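Local coordinates for TssK C (PDB 5M2Y), which forms part of the type VI secretion baseplate and, through this C-terminal domain, probably helps dock it to the membrane complex, at residues A[4-9]-A[124-129]; A[71-76]-A[92-97]. All blocks are in the same frame, centred on the assembly; numbering follows the deposited sequence.

Interaction 1 of 2, residues A[4-9]-A[124-129]; sequences VFIELK and LFAVLR
Two antiparallel neighbours in the sheet of the TssK C-terminal domain meet where the first strand, 3-11, runs beside the last, 121-128, and Phe5 lies across from Phe125. Val4 and Ala126 form a hydrogen-bonded pair: Val4 N reaches Ala126 O at 2.8 Å with the hydrogen almost in line (172°), and Ala126 N returns a bond to Val4 O. Phe5 and Phe125, the next pair, are non-hydrogen-bonded, and their rings meet on one face of the sheet. They make a T-shaped stack, the edge of Phe5 turned toward the face of Phe125 with planes 79° apart, and Phe5 CD1 comes 3.7 Å from Phe125 CE2. Different first torsions help to bring them together: Phe5 CG is anti to its backbone N (178°), whereas Phe125 CG is anti to its own carbonyl carbon.

The ladder loosens where strand 3-11 is interrupted near Glu7. Ile6 N still bonds to Leu124 O at 2.8 Å, but Ile6 O is bridged to Leu124 N by a water, which donates to the carbonyl at 2.6 Å and accepts from the amide. Both backbone groups thus keep a partner where the strands part.

Aliphatic residues suit the other face, which is buried and reaches Phe30 and Leu32 of strand 28-35. Ile6 and Leu124 lie side by side, CG2 of the former 3.8 Å from CD2 of the latter, while Ile6 CD1 stretches over to the small methyl of Ala126. Leu8, past the break, crosses Leu124 at about a right angle, its CD1 3.9 Å from Leu124 CB. Near the opposite end, Val4 CG2 nestles against the branched tip of Leu128.

Interaction 2 of 2, residues A[71-76]-A[92-97]; sequences IIRPVT and ALDLST
Arg73 grips Asp94 on the adjacent strand through the edge of its guanidinium, NE and NH2 both donating to one oxygen: Arg73 NE to Asp94 OD2 is 2.9 Å, and the NH2 bond is equally long. OD2 lies in the guanidinium plane, yet that plane is turned 53° from the carboxylate. NE uses the anti lone pair of OD2, and NH2 meets the same side 26° out of the carboxylate plane. An extended chain from CG to NE gives Arg73 its reach, and Asp94 CG is anti to its backbone N (chi1 -171°). The salt bridge thus runs diagonally, since Arg73 pairs in register with Ala92, and Asp94 with Ile71. A charged pair suits this exposed face. Ile71 CG2 sits 3.8 Å above the centre of the Arg73 guanidinium, on a flat face poor in hydrogen-bonding groups because its N-H bonds lie in the plane. On that side of the sheet the small methyl of Ala92 lets Val75 CG1 come close, and both residues touch Trp31.

Both registered pairs are hydrogen-bonded in each direction, with Asp94 N to Ile71 O at 2.7 Å and Arg73 N to Ala92 O at 3.0 Å. On the other face, the non-hydrogen-bonded pair Ile72 and Leu93 lie side by side, Ile72 CG1 3.8 Å from Leu93 CD2. These buried branched chains face the core, Ile72 reaching Phe47 of helix 40-50. The whole is an antiparallel beta ladder with a mixed face of Ile71, Ala92, Arg73 and Asp94 and an apolar one of Ile72 and Leu93, joining outermost strand 70-75 to strand 89-95.

Interactions 1 and 2 belong to the same eight-stranded antiparallel sheet, their centres about 14 Å apart. Strand 28-35 lies between them, flanked by 121-128 on one side and 89-95 on the other, so the order runs 3-11, 121-128, 28-35, 89-95, 70-75. Leu124 of interaction 1 and Leu93 of interaction 2 nevertheless meet by their CD1 atoms, 4.2 Å apart. Both segments of interaction 2 fall between those of interaction 1 along the chain: interaction 1 joins the two ends of the domain, whereas 71-76 and 92-97 are a more local pair at the sheet's margin. Closing the first strand onto the last ties both termini into one compact domain.

Interaction 1 of 2, residues A[4-9]-A[124-129]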
ATOM      1  N   VAL A   4       2.615  -6.447 -11.126  1.00 32.02           N
ATOM      2  CA  VAL A   4       1.181  -6.626 -11.042  1.00 31.91           C
ATOM      3  C   VAL A   4       0.625  -5.354 -10.427  1.00 34.90           C
ATOM      4  O   VAL A   4       0.945  -5.036  -9.278  1.00 34.70           O
ATOM      5  CB  VAL A   4       0.798  -7.891 -10.218  1.00 36.38           C
ATOM      6  CG1 VAL A   4      -0.708  -8.075 -10.138  1.00 36.55           C
ATOM      7  CG2 VAL A   4       1.424  -9.139 -10.798  1.00 36.88           C
ATOM      8  N   PHE A   5      -0.179  -4.616 -11.211  1.00 30.20           N
ATOM      9  CA  PHE A   5      -0.849  -3.414 -10.751  1.00 29.00           C
ATOM     10  C   PHE A   5      -2.100  -3.887 -10.003  1.00 31.52           C
ATOM     11  O   PHE A   5      -2.876  -4.684 -10.543  1.00 31.22           O
ATOM     12  CB  PHE A   5      -1.212  -2.521 -11.946  1.00 31.01           C
ATOM     13  CG  PHE A   5      -1.968  -1.261 -11.610  1.00 32.14           C
ATOM     14  CD1 PHE A   5      -1.295  -0.081 -11.338  1.00 34.57           C
ATOM     15  CD2 PHE A   5      -3.356  -1.247 -11.606  1.00 34.62           C
ATOM     16  CE1 PHE A   5      -2.002   1.086 -11.035  1.00 35.26           C
ATOM     17  CE2 PHE A   5      -4.061  -0.084 -11.295  1.00 37.08           C
ATOM     18  CZ  PHE A   5      -3.381   1.077 -11.021  1.00 34.76           C
ATOM     19  N   ILE A   6      -2.278  -3.422  -8.751  1.00 26.42           N
ATOM     20  CA  ILE A   6      -3.437  -3.778  -7.936  1.00 26.24           C
ATOM     21  C   ILE A   6      -4.309  -2.557  -7.871  1.00 29.39           C
ATOM     22  O   ILE A   6      -3.910  -1.558  -7.292  1.00 27.87           O
ATOM     23  CB  ILE A   6      -3.066  -4.366  -6.534  1.00 29.59           C
ATOM     24  CG1 ILE A   6      -2.406  -5.734  -6.685  1.00 31.06           C
ATOM     25  CG2 ILE A   6      -4.296  -4.518  -5.624  1.00 29.89           C
ATOM     26  CD1 ILE A   6      -1.064  -5.748  -6.162  1.00 38.99           C
ATOM     27  N   GLU A   7      -5.503  -2.656  -8.478  1.00 27.19           N
ATOM     28  CA  GLU A   7      -6.481  -1.583  -8.492  1.00 27.07           C
ATOM     29  C   GLU A   7      -6.922  -1.274  -7.070  1.00 30.12           C
ATOM     30  O   GLU A   7      -7.262  -2.187  -6.324  1.00 29.13           O
ATOM     31  CB  GLU A   7      -7.695  -1.975  -9.341  1.00 29.15           C
ATOM     32  N   LEU A   8      -6.858  -0.001  -6.685  1.00 27.42           N
ATOM     33  CA  LEU A   8      -7.297   0.443  -5.367  1.00 27.01           C
ATOM     34  C   LEU A   8      -8.580   1.226  -5.561  1.00 31.11           C
ATOM     35  O   LEU A   8      -8.649   2.105  -6.428  1.00 32.29           O
ATOM     36  CB  LEU A   8      -6.224   1.289  -4.629  1.00 26.75           C
ATOM     37  CG  LEU A   8      -4.932   0.594  -4.207  1.00 31.01           C
ATOM     38  CD1 LEU A   8      -3.976   1.563  -3.583  1.00 30.92           C
ATOM     39  CD2 LEU A   8      -5.203  -0.558  -3.205  1.00 32.75           C
ATOM     40  N   LYS A   9      -9.616   0.858  -4.810  1.00 26.42           N
ATOM     41  CA  LYS A   9     -10.894   1.541  -4.836  1.00 26.48           C
ATOM     42  C   LYS A   9     -10.927   2.470  -3.612  1.00 29.81           C
ATOM     43  O   LYS A   9     -10.782   1.997  -2.488  1.00 28.79           O
ATOM     44  CB  LYS A   9     -12.054   0.531  -4.819  1.00 29.35           C
ATOM     45  CG  LYS A   9     -12.328  -0.133  -6.159  1.00 46.19           C
ATOM     46  CD  LYS A   9     -12.711  -1.627  -6.030  1.00 57.66           C
ATOM     47  CE  LYS A   9     -13.704  -2.206  -7.039  1.00 70.73           C
ATOM     48  NZ  LYS A   9     -14.119  -1.264  -8.117  1.00 80.82           N
ATOM     49  N   LEU A 124      -1.110   0.793  -6.088  1.00 16.49           N
ATOM     50  CA  LEU A 124      -0.381  -0.314  -5.471  1.00 16.69           C
ATOM     51  C   LEU A 124       0.122  -1.238  -6.559  1.00 21.42           C
ATOM     52  O   LEU A 124      -0.620  -1.574  -7.479  1.00 20.69           O
ATOM     53  CB  LEU A 124      -1.290  -1.074  -4.485  1.00 16.99           C
ATOM     54  CG  LEU A 124      -0.713  -2.305  -3.770  1.00 21.41           C
ATOM     55  CD1 LEU A 124       0.363  -1.923  -2.764  1.00 20.82           C
ATOM     56  CD2 LEU A 124      -1.815  -3.070  -3.065  1.00 23.60           C
ATOM     57  N   PHE A 125       1.430  -1.551  -6.488  1.00 19.35           N
ATOM     58  CA  PHE A 125       2.149  -2.445  -7.398  1.00 19.85           C
ATOM     59  C   PHE A 125       2.782  -3.580  -6.587  1.00 23.63           C
ATOM     60  O   PHE A 125       3.275  -3.354  -5.483  1.00 22.29           O
ATOM     61  CB  PHE A 125       3.298  -1.699  -8.100  1.00 21.42           C
ATOM     62  CG  PHE A 125       2.924  -0.549  -8.994  1.00 23.17           C
ATOM     63  CD1 PHE A 125       2.812   0.737  -8.489  1.00 25.57           C
ATOM     64  CD2 PHE A 125       2.745  -0.741 -10.358  1.00 25.77           C
ATOM     65  CE1 PHE A 125       2.465   1.801  -9.323  1.00 26.84           C
ATOM     66  CE2 PHE A 125       2.409   0.326 -11.194  1.00 28.73           C
ATOM     67  CZ  PHE A 125       2.273   1.590 -10.673  1.00 26.61           C
ATOM     68  N   ALA A 126       2.794  -4.788  -7.156  1.00 21.70           N
ATOM     69  CA  ALA A 126       3.480  -5.940  -6.583  1.00 22.05           C
ATOM     70  C   ALA A 126       4.507  -6.391  -7.607  1.00 27.24           C
ATOM     71  O   ALA A 126       4.217  -6.431  -8.810  1.00 27.59           O
ATOM     72  CB  ALA A 126       2.512  -7.069  -6.272  1.00 23.24           C
ATOM     73  N   VAL A 127       5.690  -6.669  -7.127  1.00 23.71           N
ATOM     74  CA  VAL A 127       6.742  -7.152  -7.978  1.00 24.14           C
ATOM     75  C   VAL A 127       6.881  -8.614  -7.633  1.00 31.30           C
ATOM     76  O   VAL A 127       7.103  -8.949  -6.530  1.00 30.16           O
ATOM     77  CB  VAL A 127       8.037  -6.399  -7.763  1.00 27.30           C
ATOM     78  CG1 VAL A 127       9.169  -6.997  -8.559  1.00 27.58           C
ATOM     79  CG2 VAL A 127       7.849  -4.962  -8.164  1.00 26.60           C
ATOM     80  N   LEU A 128       6.665  -9.470  -8.610  1.00 31.10           N
ATOM     81  CA  LEU A 128       6.763 -10.889  -8.368  1.00 32.65           C
ATOM     82  C   LEU A 128       8.200 -11.354  -8.194  1.00 40.57           C
ATOM     83  O   LEU A 128       9.062 -10.978  -8.928  1.00 43.97           O
ATOM     84  CB  LEU A 128       6.069 -11.679  -9.473  1.00 33.16           C
ATOM     85  CG  LEU A 128       4.636 -11.280  -9.715  1.00 37.51           C
ATOM     86  CD1 LEU A 128       3.959 -12.009 -10.846  1.00 38.03           C
ATOM     87  CD2 LEU A 128       3.808 -11.379  -8.458  1.00 38.52           C
ATOM     88  N   ARG A 129       8.428 -12.181  -7.198  1.00 40.48           N
ATOM     89  CA  ARG A 129       9.747 -12.710  -6.937  1.00 40.46           C
ATOM     90  C   ARG A 129      10.039 -13.910  -7.817  1.00 42.78           C
ATOM     91  O   ARG A 129       9.165 -14.739  -8.038  1.00 47.10           O
ATOM     92  CB  ARG A 129       9.891 -13.092  -5.448  1.00 40.98           C
ATOM     93  CG  ARG A 129       9.742 -11.914  -4.522  1.00 55.99           C
ATOM     94  CD  ARG A 129      10.026 -12.186  -3.087  1.00 67.51           C
ATOM     95  NE  ARG A 129       9.066 -13.106  -2.526  1.00 73.72           N
ATOM     96  CZ  ARG A 129       8.484 -12.963  -1.346  1.00 86.01           C
ATOM     97  NH1 ARG A 129       8.747 -11.939  -0.591  1.00 70.94           N
ATOM     98  NH2 ARG A 129       7.664 -13.893  -0.905  1.00 73.50           N
TER
HETATM   99  O   HOH W   1      -3.240   0.850  -7.943  1.00 23.68           O

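Interaction 2 of 2, residues A[71-76]-A[92-97]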
ATOM      1  N   ILE A  71       5.394  -1.736   7.765  1.00 16.63           N
ATOM      2  CA  ILE A  71       6.287  -0.596   7.872  1.00 15.94           C
ATOM      3  C   ILE A  71       6.375  -0.005   6.483  1.00 18.97           C
ATOM      4  O   ILE A  71       6.754  -0.690   5.545  1.00 18.77           O
ATOM      5  CB  ILE A  71       7.685  -0.941   8.441  1.00 18.88           C
ATOM      6  CG1 ILE A  71       7.579  -1.607   9.810  1.00 19.50           C
ATOM      7  CG2 ILE A  71       8.554   0.322   8.535  1.00 20.17           C
ATOM      8  CD1 ILE A  71       8.865  -2.329  10.269  1.00 23.24           C
ATOM      9  N   ILE A  72       5.986   1.257   6.357  1.00 15.25           N
ATOM     10  CA  ILE A  72       6.027   1.970   5.091  1.00 14.48           C
ATOM     11  C   ILE A  72       7.372   2.675   5.029  1.00 17.96           C
ATOM     12  O   ILE A  72       7.685   3.477   5.897  1.00 18.27           O
ATOM     13  CB  ILE A  72       4.809   2.919   4.950  1.00 17.41           C
ATOM     14  CG1 ILE A  72       3.497   2.096   4.913  1.00 17.21           C
ATOM     15  CG2 ILE A  72       4.947   3.797   3.707  1.00 18.79           C
ATOM     16  CD1 ILE A  72       2.204   2.917   5.025  1.00 21.46           C
ATOM     17  N   ARG A  73       8.182   2.333   4.029  1.00 14.91           N
ATOM     18  CA  ARG A  73       9.501   2.947   3.894  1.00 14.29           C
ATOM     19  C   ARG A  73       9.624   3.731   2.601  1.00 17.98           C
ATOM     20  O   ARG A  73       9.359   3.173   1.533  1.00 17.16           O
ATOM     21  CB  ARG A  73      10.614   1.895   3.934  1.00 14.58           C
ATOM     22  CG  ARG A  73      10.586   0.981   5.126  1.00 20.74           C
ATOM     23  CD  ARG A  73      11.902   0.252   5.281  1.00 25.65           C
ATOM     24  NE  ARG A  73      11.834  -0.783   6.313  1.00 28.33           N
ATOM     25  CZ  ARG A  73      12.106  -0.564   7.590  1.00 36.45           C
ATOM     26  NH1 ARG A  73      12.486   0.627   8.010  1.00 24.38           N
ATOM     27  NH2 ARG A  73      12.010  -1.568   8.457  1.00 21.78           N
ATOM     28  N   PRO A  74      10.085   5.002   2.661  1.00 15.41           N
ATOM     29  CA  PRO A  74      10.280   5.744   1.413  1.00 15.23           C
ATOM     30  C   PRO A  74      11.435   5.120   0.633  1.00 19.94           C
ATOM     31  O   PRO A  74      12.418   4.681   1.226  1.00 19.66           O
ATOM     32  CB  PRO A  74      10.589   7.165   1.886  1.00 17.22           C
ATOM     33  CG  PRO A  74      11.170   7.003   3.215  1.00 22.29           C
ATOM     34  CD  PRO A  74      10.475   5.820   3.829  1.00 17.50           C
ATOM     35  N   VAL A  75      11.262   5.002  -0.679  1.00 15.90           N
ATOM     36  CA  VAL A  75      12.272   4.414  -1.553  1.00 15.30           C
ATOM     37  C   VAL A  75      12.636   5.414  -2.647  1.00 19.68           C
ATOM     38  O   VAL A  75      11.833   6.293  -2.991  1.00 19.12           O
ATOM     39  CB  VAL A  75      11.873   3.041  -2.153  1.00 18.54           C
ATOM     40  CG1 VAL A  75      11.721   1.970  -1.076  1.00 18.51           C
ATOM     41  CG2 VAL A  75      10.594   3.153  -2.963  1.00 18.16           C
ATOM     42  N   THR A  76      13.854   5.281  -3.186  1.00 16.62           N
ATOM     43  CA  THR A  76      14.313   6.146  -4.275  1.00 16.56           C
ATOM     44  C   THR A  76      13.558   5.795  -5.568  1.00 20.89           C
ATOM     45  O   THR A  76      13.208   6.690  -6.335  1.00 21.14           O
ATOM     46  CB  THR A  76      15.829   6.046  -4.447  1.00 20.46           C
ATOM     47  OG1 THR A  76      16.179   4.687  -4.660  1.00 19.60           O
ATOM     48  CG2 THR A  76      16.601   6.573  -3.252  1.00 16.90           C
ATOM     49  N   ALA A  92       7.927   1.415  -0.083  1.00 15.31           N
ATOM     50  CA  ALA A  92       7.855  -0.031  -0.003  1.00 15.20           C
ATOM     51  C   ALA A  92       7.046  -0.419   1.205  1.00 17.41           C
ATOM     52  O   ALA A  92       7.089   0.260   2.222  1.00 16.92           O
ATOM     53  CB  ALA A  92       9.245  -0.612   0.140  1.00 16.39           C
ATOM     54  N   LEU A  93       6.298  -1.519   1.087  1.00 14.69           N
ATOM     55  CA  LEU A  93       5.598  -2.075   2.228  1.00 14.66           C
ATOM     56  C   LEU A  93       6.505  -3.168   2.792  1.00 18.46           C
ATOM     57  O   LEU A  93       6.736  -4.186   2.144  1.00 18.49           O
ATOM     58  CB  LEU A  93       4.236  -2.652   1.846  1.00 15.00           C
ATOM     59  CG  LEU A  93       3.199  -1.696   1.259  1.00 19.57           C
ATOM     60  CD1 LEU A  93       1.891  -2.430   1.063  1.00 20.08           C
ATOM     61  CD2 LEU A  93       2.984  -0.462   2.150  1.00 22.37           C
ATOM     62  N   ASP A  94       7.090  -2.901   3.957  1.00 15.63           N
ATOM     63  CA  ASP A  94       7.955  -3.855   4.636  1.00 15.66           C
ATOM     64  C   ASP A  94       6.996  -4.631   5.540  1.00 20.07           C
ATOM     65  O   ASP A  94       6.605  -4.156   6.607  1.00 19.94           O
ATOM     66  CB  ASP A  94       9.064  -3.142   5.433  1.00 17.08           C
ATOM     67  CG  ASP A  94      10.130  -4.074   5.990  1.00 26.15           C
ATOM     68  OD1 ASP A  94       9.949  -5.303   5.913  1.00 27.39           O
ATOM     69  OD2 ASP A  94      11.126  -3.569   6.543  1.00 28.67           O
ATOM     70  N   LEU A  95       6.571  -5.804   5.061  1.00 17.71           N
ATOM     71  CA  LEU A  95       5.607  -6.641   5.758  1.00 18.02           C
ATOM     72  C   LEU A  95       6.229  -7.722   6.617  1.00 23.69           C
ATOM     73  O   LEU A  95       7.172  -8.391   6.200  1.00 24.33           O
ATOM     74  CB  LEU A  95       4.645  -7.285   4.756  1.00 18.02           C
ATOM     75  CG  LEU A  95       3.907  -6.351   3.764  1.00 21.56           C
ATOM     76  CD1 LEU A  95       3.184  -7.148   2.671  1.00 22.04           C
ATOM     77  CD2 LEU A  95       2.955  -5.403   4.494  1.00 22.91           C
ATOM     78  N   SER A  96       5.661  -7.915   7.810  1.00 20.48           N
ATOM     79  CA  SER A  96       6.039  -9.002   8.715  1.00 21.71           C
ATOM     80  C   SER A  96       5.450 -10.284   8.100  1.00 27.05           C
ATOM     81  O   SER A  96       4.629 -10.210   7.179  1.00 26.19           O
ATOM     82  CB  SER A  96       5.452  -8.771  10.105  1.00 25.18           C
ATOM     83  OG  SER A  96       4.050  -8.954  10.135  1.00 29.53           O
ATOM     84  N   THR A  97       5.865 -11.454   8.616  1.00 26.17           N
ATOM     85  CA  THR A  97       5.355 -12.740   8.150  1.00 26.77           C
ATOM     86  C   THR A  97       3.831 -12.793   8.321  1.00 29.27           C
ATOM     87  O   THR A  97       3.133 -13.136   7.370  1.00 28.19           O
ATOM     88  CB  THR A  97       6.077 -13.885   8.876  1.00 37.79           C
ATOM     89  OG1 THR A  97       7.480 -13.757   8.634  1.00 38.91           O
ATOM     90  CG2 THR A  97       5.579 -15.261   8.443  1.00 38.56           C
TER